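Local coordinates for tyrosine specific protein phosphatase (Trypanosoma cruzi, PDB 4AZ1) that probably acts as a protein tyrosine phosphatase, removing phosphate from phosphotyrosine residues of proteins, and is a potential drug target in Chagas' disease, at residues I54-V65 / P74-I82; A95-L105 / F127-P135. All coordinates share one frame; numbering follows the deposited sequence. Where two conformers were deposited one is given.

Contact 1: I54-V65 / P74-I82. With FMT (formic acid), chain H.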
# COMPACT_ATOMS: atom_id res chain seq x y z
N ILE A 54 19.20 -2.71 4.95
CA ILE A 54 19.43 -1.98 3.71
C ILE A 54 18.69 -0.66 3.85
O ILE A 54 17.47 -0.61 3.66
CB ILE A 54 18.94 -2.73 2.46
CG1 ILE A 54 19.47 -4.16 2.44
CG2 ILE A 54 19.36 -1.96 1.20
CD1 ILE A 54 20.85 -4.33 1.83
N LEU A 55 19.44 0.38 4.18
CA LEU A 55 18.85 1.67 4.53
C LEU A 55 19.27 2.75 3.53
O LEU A 55 20.34 2.66 2.93
CB LEU A 55 19.31 2.07 5.94
CG LEU A 55 19.04 1.08 7.06
CD1 LEU A 55 19.59 1.60 8.38
CD2 LEU A 55 17.55 0.78 7.19
N ALA A 56 18.42 3.76 3.37
CA ALA A 56 18.69 4.87 2.45
C ALA A 56 19.43 6.01 3.16
O ALA A 56 18.98 6.45 4.21
CB ALA A 56 17.38 5.39 1.87
N ASN A 57 20.54 6.49 2.58
CA ASN A 57 21.27 7.63 3.15
C ASN A 57 20.38 8.86 3.33
O ASN A 57 19.62 9.20 2.43
CB ASN A 57 22.46 8.05 2.28
CG ASN A 57 23.40 6.91 1.97
OD1 ASN A 57 22.97 5.79 1.69
ND2 ASN A 57 24.69 7.19 2.01
N GLU A 58 20.51 9.52 4.47
CA GLU A 58 19.71 10.70 4.77
C GLU A 58 19.98 11.84 3.79
O GLU A 58 19.06 12.48 3.30
CB GLU A 58 20.02 11.18 6.19
CG GLU A 58 19.09 12.26 6.71
CD GLU A 58 17.66 11.77 6.87
OE1 GLU A 58 17.48 10.58 7.21
OE2 GLU A 58 16.73 12.57 6.66
N ALA A 59 21.26 12.07 3.50
CA ALA A 59 21.68 13.22 2.70
C ALA A 59 21.06 13.27 1.31
O ALA A 59 20.85 14.34 0.76
CB ALA A 59 23.19 13.26 2.60
N THR A 60 20.79 12.09 0.74
CA THR A 60 20.26 12.00 -0.61
C THR A 60 18.91 11.28 -0.65
O THR A 60 18.45 10.83 -1.71
CB THR A 60 21.26 11.28 -1.54
OG1 THR A 60 21.48 9.96 -1.05
CG2 THR A 60 22.58 12.03 -1.60
N LEU A 61 18.27 11.18 0.51
CA LEU A 61 16.98 10.51 0.63
C LEU A 61 15.94 11.14 -0.31
O LEU A 61 15.78 12.36 -0.32
CB LEU A 61 16.49 10.57 2.08
CG LEU A 61 15.13 9.90 2.35
CD1 LEU A 61 15.25 8.39 2.20
CD2 LEU A 61 14.65 10.25 3.73
N TYR A 62 15.28 10.33 -1.12
CA TYR A 62 14.29 10.84 -2.06
C TYR A 62 12.89 10.45 -1.60
O TYR A 62 12.68 9.31 -1.17
CB TYR A 62 14.56 10.33 -3.49
CG TYR A 62 13.74 11.02 -4.56
CD1 TYR A 62 14.15 12.23 -5.11
CD2 TYR A 62 12.54 10.47 -5.02
CE1 TYR A 62 13.40 12.88 -6.09
CE2 TYR A 62 11.79 11.10 -6.00
CZ TYR A 62 12.22 12.31 -6.53
OH TYR A 62 11.47 12.95 -7.49
N PRO A 63 11.92 11.37 -1.72
CA PRO A 63 12.03 12.70 -2.34
C PRO A 63 12.40 13.85 -1.40
O PRO A 63 12.28 15.00 -1.82
CB PRO A 63 10.60 12.94 -2.83
CG PRO A 63 9.77 12.31 -1.77
CD PRO A 63 10.53 11.05 -1.37
N GLN A 64 12.84 13.55 -0.18
CA GLN A 64 13.03 14.59 0.84
C GLN A 64 14.06 15.67 0.50
O GLN A 64 14.00 16.77 1.04
CB GLN A 64 13.36 13.96 2.20
CG GLN A 64 12.19 13.24 2.88
CD GLN A 64 11.83 11.90 2.25
OE1 GLN A 64 12.39 11.51 1.21
NE2 GLN A 64 10.90 11.18 2.88
N VAL A 65 14.98 15.37 -0.41
CA VAL A 65 16.04 16.31 -0.77
C VAL A 65 15.63 17.29 -1.87
O VAL A 65 16.37 18.23 -2.19
CB VAL A 65 17.33 15.58 -1.15
CG1 VAL A 65 17.87 14.84 0.06
CG2 VAL A 65 17.09 14.63 -2.31
N PRO A 74 5.15 13.65 3.29
CA PRO A 74 4.33 12.74 4.10
C PRO A 74 4.42 11.27 3.67
O PRO A 74 3.60 10.46 4.10
CB PRO A 74 2.91 13.26 3.85
CG PRO A 74 2.96 13.78 2.45
CD PRO A 74 4.35 14.35 2.26
N TYR A 75 5.41 10.92 2.86
CA TYR A 75 5.57 9.51 2.54
C TYR A 75 7.03 9.11 2.51
O TYR A 75 7.93 9.95 2.39
CB TYR A 75 4.88 9.15 1.23
CG TYR A 75 5.22 10.08 0.09
CD1 TYR A 75 6.44 10.00 -0.54
CD2 TYR A 75 4.31 11.04 -0.33
CE1 TYR A 75 6.76 10.83 -1.57
CE2 TYR A 75 4.62 11.89 -1.37
CZ TYR A 75 5.85 11.78 -1.99
OH TYR A 75 6.19 12.62 -3.02
N TYR A 76 7.25 7.81 2.62
CA TYR A 76 8.59 7.28 2.69
C TYR A 76 8.77 6.20 1.65
O TYR A 76 7.98 5.24 1.56
CB TYR A 76 8.89 6.72 4.09
CG TYR A 76 10.16 5.90 4.17
CD1 TYR A 76 11.39 6.50 4.39
CD2 TYR A 76 10.13 4.51 4.03
CE1 TYR A 76 12.55 5.76 4.45
CE2 TYR A 76 11.30 3.76 4.10
CZ TYR A 76 12.50 4.40 4.31
OH TYR A 76 13.66 3.66 4.39
N ILE A 77 9.80 6.38 0.82
CA ILE A 77 10.32 5.28 0.06
C ILE A 77 11.77 5.10 0.51
O ILE A 77 12.47 6.08 0.81
CB ILE A 77 10.18 5.50 -1.46
CG1 ILE A 77 11.19 6.53 -1.96
CG2 ILE A 77 8.73 5.92 -1.81
CD1 ILE A 77 11.52 6.37 -3.45
N ASN A 78 12.20 3.85 0.63
CA ASN A 78 13.60 3.55 0.91
C ASN A 78 14.36 3.80 -0.40
O ASN A 78 14.55 2.87 -1.19
CB ASN A 78 13.73 2.10 1.37
CG ASN A 78 15.14 1.72 1.78
OD1 ASN A 78 16.12 2.14 1.16
ND2 ASN A 78 15.24 0.89 2.81
N GLY A 79 14.73 5.05 -0.65
CA GLY A 79 15.33 5.39 -1.93
C GLY A 79 16.19 6.64 -1.90
O GLY A 79 16.05 7.48 -1.02
N ASN A 80 17.09 6.75 -2.88
CA ASN A 80 17.99 7.89 -2.94
C ASN A 80 18.09 8.46 -4.35
O ASN A 80 17.98 7.72 -5.34
CB ASN A 80 19.39 7.50 -2.47
CG ASN A 80 19.41 7.04 -1.02
OD1 ASN A 80 19.22 5.86 -0.74
ND2 ASN A 80 19.66 7.98 -0.10
N LEU A 81 18.31 9.77 -4.42
CA LEU A 81 18.52 10.46 -5.69
C LEU A 81 19.94 10.18 -6.18
O LEU A 81 20.90 10.52 -5.50
CB LEU A 81 18.34 11.97 -5.51
CG LEU A 81 18.37 12.81 -6.79
CD1 LEU A 81 17.26 12.37 -7.71
CD2 LEU A 81 18.25 14.32 -6.51
N ILE A 82 20.10 9.56 -7.34
CA ILE A 82 21.44 9.37 -7.86
C ILE A 82 21.75 10.39 -8.94
O ILE A 82 21.08 10.43 -9.97
CB ILE A 82 21.65 7.96 -8.42
CG1 ILE A 82 21.13 6.91 -7.42
CG2 ILE A 82 23.14 7.74 -8.74
CD1 ILE A 82 21.95 6.80 -6.15
C FMT H . 9.99 1.88 -1.78
O1 FMT H . 10.34 2.13 -0.62
O2 FMT H . 10.64 2.16 -2.80
O HOH W 1 11.68 8.63 1.49
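Asn80, on edge strand 79-82 of the large sheet of the tyrosine phosphatase fold, reaches into the type I turn Glu58-Leu61 and the residue before it. Its ND2 donates to Thr60 OG1 at 2.9 Å, with the hydroxyl oxygen 32° out of the amide plane. The same nitrogen makes a weak, bent bond to Asn57 O, so one amide ties both the turn and its entry. Next to it the backbones form a single bridge at Leu61 and Asn80: Leu81 N donates to Thr60 O at 2.9 Å, and Tyr62 N gives a nearly straight bond to Gly79 O at 3.0 Å.

Asn78 repeats the theme two residues earlier. A chi1 of -176° points CG away from the backbone N, and from there ND2 meets Ile54 O at 2.8 Å, almost in the amide plane. Between the two asparagines, Ala56 CB packs 3.2 Å from Asn80 OD1.

Further out, Arg267 NH1 bonds to OD1 of both Asn78 and Asn80, fixing which way round their amides lie, while Gln266 O is a second partner of Thr60 OG1. Water 1 joins Tyr62 O to Ile77 N where the bridge has ended. Beyond it, at the inverse gamma turn centred on Asn78, a formic acid molecule, probably from the crystallisation liquor, bonds to Gln94 NE2 and takes a hydrogen bond on O1 from Asn78 N at 2.8 Å.

Contact 2: A95-L105 / F127-P135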
# COMPACT_ATOMS: atom_id res chain seq x y z
N ALA A 95 12.04 -2.36 -3.85
CA ALA A 95 10.67 -2.69 -4.23
C ALA A 95 9.83 -2.42 -2.97
O ALA A 95 10.08 -3.02 -1.92
CB ALA A 95 10.56 -4.18 -4.65
N PRO A 96 8.86 -1.50 -3.07
CA PRO A 96 8.05 -1.16 -1.88
C PRO A 96 7.30 -2.37 -1.33
O PRO A 96 6.85 -3.22 -2.11
CB PRO A 96 7.05 -0.12 -2.41
CG PRO A 96 6.94 -0.43 -3.92
CD PRO A 96 8.36 -0.84 -4.30
N VAL A 97 7.21 -2.48 -0.01
CA VAL A 97 6.42 -3.53 0.60
C VAL A 97 4.95 -3.11 0.52
O VAL A 97 4.66 -1.96 0.21
CB VAL A 97 6.84 -3.80 2.06
CG1 VAL A 97 8.33 -4.13 2.13
CG2 VAL A 97 6.52 -2.60 2.95
N VAL A 98 4.04 -4.06 0.75
CA VAL A 98 2.61 -3.79 0.59
C VAL A 98 2.18 -2.51 1.31
O VAL A 98 1.56 -1.63 0.70
CB VAL A 98 1.76 -5.01 1.03
CG1 VAL A 98 0.27 -4.63 1.16
CG2 VAL A 98 1.94 -6.13 0.01
N GLN A 99 2.56 -2.36 2.57
CA GLN A 99 2.15 -1.19 3.33
C GLN A 99 2.89 0.08 2.90
O GLN A 99 2.54 1.18 3.32
CB GLN A 99 2.29 -1.43 4.84
CG GLN A 99 1.55 -2.68 5.34
CD GLN A 99 0.03 -2.63 5.17
OE1 GLN A 99 -0.55 -1.60 4.84
NE2 GLN A 99 -0.62 -3.77 5.42
N GLY A 100 3.89 -0.07 2.04
CA GLY A 100 4.64 1.07 1.55
C GLY A 100 4.29 1.44 0.11
O GLY A 100 4.75 2.45 -0.42
N ILE A 101 3.47 0.61 -0.52
CA ILE A 101 3.03 0.88 -1.89
C ILE A 101 2.27 2.21 -2.05
O ILE A 101 2.49 2.92 -3.03
CB ILE A 101 2.27 -0.31 -2.51
CG1 ILE A 101 3.24 -1.43 -2.86
CG2 ILE A 101 1.48 0.10 -3.77
CD1 ILE A 101 2.55 -2.74 -3.26
N PRO A 102 1.39 2.57 -1.08
CA PRO A 102 0.71 3.86 -1.29
C PRO A 102 1.71 5.02 -1.31
O PRO A 102 1.54 5.95 -2.11
CB PRO A 102 -0.21 3.97 -0.06
CG PRO A 102 -0.43 2.56 0.40
CD PRO A 102 0.86 1.85 0.09
N ASP A 103 2.72 4.96 -0.45
CA ASP A 103 3.81 5.94 -0.46
C ASP A 103 4.50 5.98 -1.81
O ASP A 103 4.82 7.05 -2.35
CB ASP A 103 4.84 5.59 0.60
CG ASP A 103 4.25 5.49 1.99
OD1 ASP A 103 3.46 4.54 2.24
OD2 ASP A 103 4.57 6.37 2.83
N PHE A 104 4.75 4.80 -2.37
CA PHE A 104 5.50 4.70 -3.61
C PHE A 104 4.70 5.35 -4.73
O PHE A 104 5.21 6.19 -5.49
CB PHE A 104 5.78 3.23 -3.90
CG PHE A 104 6.57 2.98 -5.17
CD1 PHE A 104 7.92 3.33 -5.25
CD2 PHE A 104 5.98 2.37 -6.26
CE1 PHE A 104 8.64 3.07 -6.42
CE2 PHE A 104 6.70 2.11 -7.43
CZ PHE A 104 8.03 2.46 -7.51
N LEU A 105 3.42 4.99 -4.82
CA LEU A 105 2.55 5.52 -5.87
C LEU A 105 2.35 7.02 -5.71
O LEU A 105 2.29 7.77 -6.70
CB LEU A 105 1.20 4.79 -5.88
CG LEU A 105 1.26 3.29 -6.18
CD1 LEU A 105 -0.15 2.66 -6.29
CD2 LEU A 105 2.05 3.00 -7.43
N PHE A 127 11.74 -17.37 -3.40
CA PHE A 127 11.75 -16.26 -2.45
C PHE A 127 11.11 -15.02 -3.03
O PHE A 127 11.18 -14.80 -4.25
CB PHE A 127 13.18 -15.99 -1.99
CG PHE A 127 13.83 -17.19 -1.37
CD1 PHE A 127 13.56 -17.52 -0.04
CD2 PHE A 127 14.61 -18.04 -2.14
CE1 PHE A 127 14.11 -18.66 0.54
CE2 PHE A 127 15.17 -19.20 -1.55
CZ PHE A 127 14.92 -19.50 -0.22
N VAL A 128 10.48 -14.22 -2.17
CA VAL A 128 9.84 -12.98 -2.61
C VAL A 128 10.87 -11.88 -2.84
O VAL A 128 11.70 -11.61 -1.98
CB VAL A 128 8.81 -12.44 -1.58
CG1 VAL A 128 8.05 -11.26 -2.18
CG2 VAL A 128 7.83 -13.53 -1.13
N LYS A 129 10.81 -11.24 -4.00
CA LYS A 129 11.68 -10.10 -4.29
C LYS A 129 10.90 -8.78 -4.29
O LYS A 129 11.43 -7.74 -3.93
CB LYS A 129 12.34 -10.28 -5.66
CG LYS A 129 13.29 -11.46 -5.72
CD LYS A 129 14.54 -11.17 -4.90
CE LYS A 129 15.54 -12.31 -4.97
NZ LYS A 129 16.75 -11.93 -4.15
N ALA A 130 9.64 -8.83 -4.73
CA ALA A 130 8.85 -7.61 -4.87
C ALA A 130 7.35 -7.88 -4.73
O ALA A 130 6.90 -9.03 -4.78
CB ALA A 130 9.13 -6.94 -6.21
N ASP A 131 6.60 -6.79 -4.58
CA ASP A 131 5.15 -6.88 -4.46
C ASP A 131 4.50 -6.09 -5.59
O ASP A 131 4.91 -4.96 -5.89
CB ASP A 131 4.68 -6.34 -3.10
CG ASP A 131 5.03 -7.29 -1.96
OD1 ASP A 131 4.26 -8.26 -1.73
OD2 ASP A 131 6.06 -7.07 -1.28
N ARG A 132 3.49 -6.68 -6.21
CA ARG A 132 2.80 -6.05 -7.34
C ARG A 132 2.16 -4.70 -6.99
O ARG A 132 1.44 -4.56 -5.98
CB ARG A 132 1.74 -6.99 -7.91
CG ARG A 132 1.02 -6.41 -9.14
CD ARG A 132 0.14 -7.47 -9.80
NE ARG A 132 -0.72 -8.11 -8.82
CZ ARG A 132 -1.87 -7.58 -8.38
NH1 ARG A 132 -2.29 -6.41 -8.85
NH2 ARG A 132 -2.60 -8.23 -7.48
N TYR A 133 2.41 -3.70 -7.83
CA TYR A 133 1.75 -2.41 -7.65
C TYR A 133 1.02 -1.95 -8.92
O TYR A 133 0.60 -0.79 -9.02
CB TYR A 133 2.74 -1.36 -7.16
CG TYR A 133 4.01 -1.29 -7.98
CD1 TYR A 133 4.07 -0.52 -9.13
CD2 TYR A 133 5.15 -1.99 -7.60
CE1 TYR A 133 5.24 -0.44 -9.89
CE2 TYR A 133 6.33 -1.92 -8.36
CZ TYR A 133 6.36 -1.14 -9.50
OH TYR A 133 7.51 -1.06 -10.25
N TRP A 134 0.88 -2.86 -9.89
CA TRP A 134 0.20 -2.55 -11.15
C TRP A 134 -1.02 -3.45 -11.31
O TRP A 134 -1.05 -4.53 -10.74
CB TRP A 134 1.15 -2.75 -12.34
CG TRP A 134 1.71 -4.13 -12.39
CD1 TRP A 134 1.15 -5.22 -12.99
CD2 TRP A 134 2.94 -4.58 -11.81
NE1 TRP A 134 1.95 -6.32 -12.82
CE2 TRP A 134 3.06 -5.96 -12.10
CE3 TRP A 134 3.95 -3.95 -11.08
CZ2 TRP A 134 4.16 -6.71 -11.68
CZ3 TRP A 134 5.04 -4.70 -10.66
CH2 TRP A 134 5.14 -6.07 -10.96
N PRO A 135 -2.02 -3.01 -12.10
CA PRO A 135 -3.19 -3.87 -12.31
C PRO A 135 -2.81 -5.08 -13.13
O PRO A 135 -1.99 -4.96 -14.05
CB PRO A 135 -4.17 -2.99 -13.12
CG PRO A 135 -3.56 -1.58 -13.13
CD PRO A 135 -2.09 -1.76 -12.88
O HOH W 2 7.25 -3.99 -4.59
O HOH W 3 5.23 -6.59 1.49
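An edge-to-face aromatic contact between Phe104, in the first turn of helix 101-110, and Tyr133, in the loop after strand 127-128, centres this largely apolar packing; no direct hydrogen bond crosses it. The Phe104 edge points at the Tyr133 face, CE2 lying 3.8 Å from Tyr133 CE1, with the ring planes at 64°. Trp134 CE3 lies over the opposite face of Tyr133, which is thus held between two aromatic neighbours. The torsion that sets Tyr133 CG between its own N and carbonyl carbon (chi1 51°) turns the ring toward Phe104. Beside it, Ile101 CG2 abuts Tyr133 CB at 3.9 Å and Ile101 CD1 reaches Arg132 O at 3.5 Å.

Toward the other end the chains draw closer, and the methyls Ala95 CB and Ala130 CB meet tightly at 3.5 Å. Asp131 is linked to the helix approach through water: water 2 donates to Pro96 O and accepts from Asp131 N, whereas water 3 accepts from Val98 N and donates to Asp131 OD2 at 2.9 Å. Val98 CG2 packs across the carboxylate, 3.6 Å from Asp131 OD1, and a salt bridge from Arg50 gives OD2 a charged partner.

The Tyr133 hydroxyl bonds to His225 NE2 and Gln188 NE2, the former within the HCSAGIGRTG signature of the family. Around this core, Val116 and Met118 of strand 115-118 touch the Tyr133 side chain, Val145 of strand 142-145 meets Ile101 and Leu105, and Leu52 of the second subunit packs on Val98 and Ile101.

How the contacts relate
The first turn of helix 101-110, which belongs to contact 2, also touches segment 74-82 of contact 1; the centres of the two contacts are about 16 Å apart. Asp103 OD2 probably accepts a hydrogen bond from Tyr76 N at 3.1 Å, and Ile77 CG2 packs 3.9 Å from Phe104 CA. Asn49 bonds to Asn78 of contact 1, while the preceding Lys48 forms a salt bridge with Asp103, the residue that also meets Tyr76. Contact 2 reaches the presumed active-site region directly, through Ser227 of the signature loop, bonded to Ala95 and Lys129, and through the salt bridge of Lys129 with Asp196 of the WPD sequence.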